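Local structure of uncharacterized protein AF0587 (Archaeoglobus fulgidus DSM 4304, 2Q07) at residues Leu34-Ala39 with Ala118-Gly123; Ile63-Pro68 with Ser98-Trp103. The protein is of unknown function but, as a C-terminal fragment of an archaeosine synthase type 1 family protein, may bind RNA through its PUA domain. All coordinates share one frame; numbering follows the deposited sequence.

Interaction 1: residues Leu34-Ala39 with Ala118-Gly123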
loop_
_atom_site.group_PDB
_atom_site.type_symbol
_atom_site.label_atom_id
_atom_site.label_comp_id
_atom_site.label_asym_id
_atom_site.label_seq_id
_atom_site.Cartn_x
_atom_site.Cartn_y
_atom_site.Cartn_z
ATOM N N LEU A 34 -5.272 1.216 16.114
ATOM C CA LEU A 34 -5.831 2.320 15.339
ATOM C C LEU A 34 -5.151 3.616 15.787
ATOM O O LEU A 34 -5.020 3.883 16.990
ATOM C CB LEU A 34 -7.353 2.411 15.531
ATOM C CG LEU A 34 -8.148 1.116 15.306
ATOM C CD1 LEU A 34 -9.639 1.400 15.434
ATOM C CD2 LEU A 34 -7.828 0.541 13.930
ATOM N N LEU A 35 -4.729 4.417 14.810
ATOM C CA LEU A 35 -4.023 5.656 15.066
ATOM C C LEU A 35 -4.581 6.851 14.293
ATOM O O LEU A 35 -5.225 6.697 13.259
ATOM C CB LEU A 35 -2.545 5.476 14.712
ATOM C CG LEU A 35 -1.819 4.377 15.484
ATOM C CD1 LEU A 35 -0.491 4.067 14.818
ATOM C CD2 LEU A 35 -1.634 4.830 16.926
ATOM N N PRO A 36 -4.316 8.067 14.781
ATOM C CA PRO A 36 -4.827 9.246 14.080
ATOM C C PRO A 36 -3.929 9.611 12.898
ATOM O O PRO A 36 -2.723 9.354 12.922
ATOM C CB PRO A 36 -4.810 10.307 15.167
ATOM C CG PRO A 36 -3.535 9.987 15.879
ATOM C CD PRO A 36 -3.561 8.461 15.985
ATOM N N CYS A 37 -4.517 10.186 11.854
ATOM C CA CYS A 37 -3.711 10.597 10.716
ATOM C C CYS A 37 -2.922 11.818 11.181
ATOM O O CYS A 37 -3.215 12.385 12.231
ATOM C CB CYS A 37 -4.596 10.948 9.513
ATOM S SG CYS A 37 -5.830 12.216 9.849
ATOM N N THR A 38 -1.907 12.208 10.420
ATOM C CA THR A 38 -1.094 13.363 10.788
ATOM C C THR A 38 -0.936 14.299 9.601
ATOM O O THR A 38 -1.245 13.929 8.470
ATOM C CB THR A 38 0.308 12.935 11.261
ATOM O OG1 THR A 38 0.885 12.058 10.287
ATOM C CG2 THR A 38 0.233 12.211 12.614
ATOM N N ALA A 39 -0.454 15.508 9.875
ATOM C CA ALA A 39 -0.227 16.515 8.838
ATOM C C ALA A 39 0.873 16.040 7.899
ATOM O O ALA A 39 0.749 16.149 6.676
ATOM C CB ALA A 39 0.170 17.844 9.475
ATOM N N ALA A 118 -8.042 1.039 19.949
ATOM C CA ALA A 118 -8.260 2.372 19.403
ATOM C C ALA A 118 -7.451 3.444 20.132
ATOM O O ALA A 118 -7.887 3.967 21.151
ATOM C CB ALA A 118 -9.742 2.714 19.462
ATOM N N HIS A 119 -6.276 3.777 19.608
ATOM C CA HIS A 119 -5.457 4.796 20.243
ATOM C C HIS A 119 -5.704 6.129 19.562
ATOM O O HIS A 119 -4.835 6.671 18.877
ATOM C CB HIS A 119 -3.976 4.448 20.163
ATOM C CG HIS A 119 -3.153 5.131 21.207
ATOM N ND1 HIS A 119 -3.223 4.798 22.543
ATOM C CD2 HIS A 119 -2.281 6.161 21.123
ATOM C CE1 HIS A 119 -2.430 5.592 23.237
ATOM N NE2 HIS A 119 -1.848 6.430 22.400
ATOM N N VAL A 120 -6.901 6.653 19.767
ATOM C CA VAL A 120 -7.311 7.906 19.155
ATOM C C VAL A 120 -8.274 8.624 20.087
ATOM O O VAL A 120 -8.810 8.021 21.020
ATOM C CB VAL A 120 -8.034 7.639 17.824
ATOM C CG1 VAL A 120 -7.067 7.094 16.797
ATOM C CG2 VAL A 120 -9.155 6.638 18.050
ATOM N N THR A 121 -8.511 9.903 19.819
ATOM C CA THR A 121 -9.406 10.691 20.655
ATOM C C THR A 121 -10.388 11.523 19.843
ATOM O O THR A 121 -10.280 11.614 18.624
ATOM C CB THR A 121 -8.609 11.650 21.569
ATOM O OG1 THR A 121 -7.798 12.510 20.759
ATOM C CG2 THR A 121 -7.713 10.865 22.531
ATOM N N GLY A 122 -11.345 12.130 20.544
ATOM C CA GLY A 122 -12.339 12.973 19.900
ATOM C C GLY A 122 -13.067 12.348 18.724
ATOM O O GLY A 122 -13.456 11.181 18.765
ATOM N N GLY A 123 -13.252 13.142 17.674
ATOM C CA GLY A 123 -13.938 12.679 16.482
ATOM C C GLY A 123 -13.573 11.280 16.020
ATOM O O GLY A 123 -14.430 10.556 15.501
#
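Strands 31-36 and 115-118 run parallel and are in register at Leu34 and Ala118, whose CA atoms lie 4.7 Å apart. One hydrogen bond joins the two segments at this end: His119 N donates its N-H to Leu34 O, at 2.9 Å. The donor lies in the carbonyl plane, but the N-H...O angle of 137° makes the bond distinctly bent. Just here the 118-123 segment leaves the sheet, for His119 is the centre of an inverse gamma turn, closed by a weak bond from Val120 N to Ala118 O. Leu34 and Ala118 put their side chains on the same face of the sheet, where both touch Val128 of helix 123-132; the small methyl of Ala118 leaves Leu34 CD1 at 4.2 Å from its CB. Strand, loop and helix follow in the order expected of a parallel alpha/beta sheet, as in uracil-DNA-glycosylase-like domains, to which this one is probably related. Past the turn Val120 points back at the first strand and lays CG1 against the peptide between Leu35 and Pro36, 3.5 Å from Pro36 N. With chi1 -68°, this methyl is anti to the carbonyl carbon, and a proline nitrogen, having no hydrogen to donate, loses no bond under this apolar cover. The Pro36 ring and Val120 slide past each other in opposite directions, with CD 3.8 Å from CG1. On the other face, Leu35 starts out away from the loop, but its CD2 reaches 4.0 Å from His119 CB, the two side chains crossing obliquely. The His119 imidazole, with CG anti to the backbone N (chi1 -158°), is held at both nitrogens by hydrogen bonds, ND1 with Thr142 OG1 and NE2 with Val147 O, which suits a buried histidine and fixes its ring.

Interaction 2: residues Ile63-Pro68 with Ser98-Trp103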
loop_
_atom_site.group_PDB
_atom_site.type_symbol
_atom_site.label_atom_id
_atom_site.label_comp_id
_atom_site.label_asym_id
_atom_site.label_seq_id
_atom_site.Cartn_x
_atom_site.Cartn_y
_atom_site.Cartn_z
ATOM N N ILE A 63 -3.636 0.670 11.580
ATOM C CA ILE A 63 -4.518 1.278 10.606
ATOM C C ILE A 63 -4.611 2.736 11.018
ATOM O O ILE A 63 -4.904 3.044 12.170
ATOM C CB ILE A 63 -5.913 0.631 10.613
ATOM C CG1 ILE A 63 -5.818 -0.807 10.084
ATOM C CG2 ILE A 63 -6.879 1.467 9.777
ATOM C CD1 ILE A 63 -7.121 -1.553 10.095
ATOM N N ILE A 64 -4.322 3.630 10.081
ATOM C CA ILE A 64 -4.396 5.057 10.349
ATOM C C ILE A 64 -5.768 5.576 9.922
ATOM O O ILE A 64 -6.157 5.429 8.761
ATOM C CB ILE A 64 -3.298 5.836 9.566
ATOM C CG1 ILE A 64 -1.911 5.453 10.094
ATOM C CG2 ILE A 64 -3.536 7.346 9.680
ATOM C CD1 ILE A 64 -1.367 4.155 9.526
ATOM N N ILE A 65 -6.509 6.169 10.854
ATOM C CA ILE A 65 -7.828 6.705 10.522
ATOM C C ILE A 65 -7.680 8.133 9.998
ATOM O O ILE A 65 -7.041 8.979 10.630
ATOM C CB ILE A 65 -8.768 6.736 11.752
ATOM C CG1 ILE A 65 -8.999 5.317 12.282
ATOM C CG2 ILE A 65 -10.097 7.382 11.377
ATOM C CD1 ILE A 65 -9.762 5.269 13.586
ATOM N N SER A 66 -8.270 8.385 8.835
ATOM C CA SER A 66 -8.234 9.700 8.216
ATOM C C SER A 66 -9.578 9.953 7.534
ATOM O O SER A 66 -10.559 9.253 7.796
ATOM C CB SER A 66 -7.101 9.764 7.188
ATOM O OG SER A 66 -6.905 11.089 6.735
ATOM N N SER A 67 -9.625 10.954 6.663
ATOM C CA SER A 67 -10.850 11.272 5.938
ATOM C C SER A 67 -10.519 11.835 4.559
ATOM O O SER A 67 -9.778 12.810 4.438
ATOM C CB SER A 67 -11.692 12.285 6.716
ATOM O OG SER A 67 -12.898 12.566 6.020
ATOM N N PRO A 68 -11.082 11.234 3.500
ATOM C CA PRO A 68 -11.997 10.090 3.532
ATOM C C PRO A 68 -11.290 8.743 3.643
ATOM O O PRO A 68 -11.939 7.707 3.783
ATOM C CB PRO A 68 -12.741 10.190 2.197
ATOM C CG PRO A 68 -12.194 11.451 1.517
ATOM C CD PRO A 68 -10.849 11.660 2.115
ATOM N N SER A 98 -19.902 8.237 9.183
ATOM C CA SER A 98 -20.572 7.085 8.603
ATOM C C SER A 98 -19.735 6.455 7.492
ATOM O O SER A 98 -19.536 5.237 7.465
ATOM C CB SER A 98 -21.940 7.507 8.064
ATOM O OG SER A 98 -22.601 6.425 7.455
ATOM N N PHE A 99 -19.237 7.287 6.582
ATOM C CA PHE A 99 -18.420 6.810 5.472
ATOM C C PHE A 99 -17.102 6.196 5.935
ATOM O O PHE A 99 -16.721 5.124 5.469
ATOM C CB PHE A 99 -18.115 7.950 4.495
ATOM C CG PHE A 99 -17.344 7.513 3.277
ATOM C CD1 PHE A 99 -17.989 6.878 2.214
ATOM C CD2 PHE A 99 -15.974 7.730 3.189
ATOM C CE1 PHE A 99 -17.276 6.468 1.082
ATOM C CE2 PHE A 99 -15.255 7.323 2.064
ATOM C CZ PHE A 99 -15.908 6.691 1.006
ATOM N N VAL A 100 -16.395 6.871 6.838
ATOM C CA VAL A 100 -15.121 6.338 7.315
ATOM C C VAL A 100 -15.312 5.048 8.128
ATOM O O VAL A 100 -14.515 4.118 8.020
ATOM C CB VAL A 100 -14.342 7.369 8.168
ATOM C CG1 VAL A 100 -13.027 6.767 8.618
ATOM C CG2 VAL A 100 -14.069 8.623 7.358
ATOM N N ALA A 101 -16.368 4.993 8.931
ATOM C CA ALA A 101 -16.660 3.805 9.729
ATOM C C ALA A 101 -16.907 2.604 8.809
ATOM O O ALA A 101 -16.446 1.502 9.076
ATOM C CB ALA A 101 -17.893 4.054 10.603
ATOM N N GLY A 102 -17.650 2.834 7.729
ATOM C CA GLY A 102 -17.955 1.773 6.783
ATOM C C GLY A 102 -16.703 1.086 6.267
ATOM O O GLY A 102 -16.615 -0.145 6.293
ATOM N N TRP A 103 -15.733 1.876 5.806
ATOM C CA TRP A 103 -14.488 1.313 5.300
ATOM C C TRP A 103 -13.593 0.734 6.385
ATOM O O TRP A 103 -13.010 -0.342 6.206
ATOM C CB TRP A 103 -13.729 2.355 4.473
ATOM C CG TRP A 103 -14.330 2.490 3.101
ATOM C CD1 TRP A 103 -15.026 3.555 2.606
ATOM C CD2 TRP A 103 -14.378 1.474 2.091
ATOM N NE1 TRP A 103 -15.514 3.257 1.349
ATOM C CE2 TRP A 103 -15.128 1.988 1.011
ATOM C CE3 TRP A 103 -13.860 0.173 1.998
ATOM C CZ2 TRP A 103 -15.377 1.246 -0.157
ATOM C CZ3 TRP A 103 -14.106 -0.566 0.840
ATOM C CH2 TRP A 103 -14.861 -0.022 -0.223
#
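Val100 carries most of this contact, turning both its methyls to Ser66 O, each 3.6 Å from it, so that the compact valine covers the backbone where strand 61-65 gives way to loop. CG1, anti to the backbone N at chi1 -179°, alone also meets Ile65 CG2, at 4.1 Å, the two buried, branched side chains crossing obliquely. Farther out, Pro68 follows a cis peptide bond and rests its CB 3.8 Å from Phe99 CE2, while its own carbonyl oxygen faces the ring edge, near the ring plane; rigid proline and flat ring thus cover one another at the exposed margin. Phe99 is turned into this position with CG anti to its backbone N, and Trp103, one helical turn on, places CD1 3.6 Å above one face of the ring, offset toward the rim. Trp103 is held in turn by stacking on Phe18 and a cation-pi contact with Arg106. Ser67 OG is hydrogen-bonded to Glu96, a polar link from loop to helix. Helix 94-111 thus lies against strand 61-65 and the loop after it; Val70 of edge strand 70-72 touches both Val100 and Trp103, and helix 123-132 meets Ile65 through Tyr124 and Val128.

Overall arrangement
The two contacts have centres 11 Å apart and belong to one mixed sheet, in which strand 31-36 lies between 61-65 and 115-118. Along the chain, interaction 2 is nested inside the loop that interaction 1 closes: segments 34-39, 63-68, 98-103 and 118-123 follow in that order. They meet directly through the sheet, Leu35 N and O lying 3.0 Å from Ile63 O and 2.8 Å from Ile65 N, probable hydrogen bonds, and Cys37 packs on Ile64. Helix 123-132 touches both. All four segments belong to the N-terminal alpha/beta domain of this chain, probably UDG-like, and not to the C-terminal PUA domain.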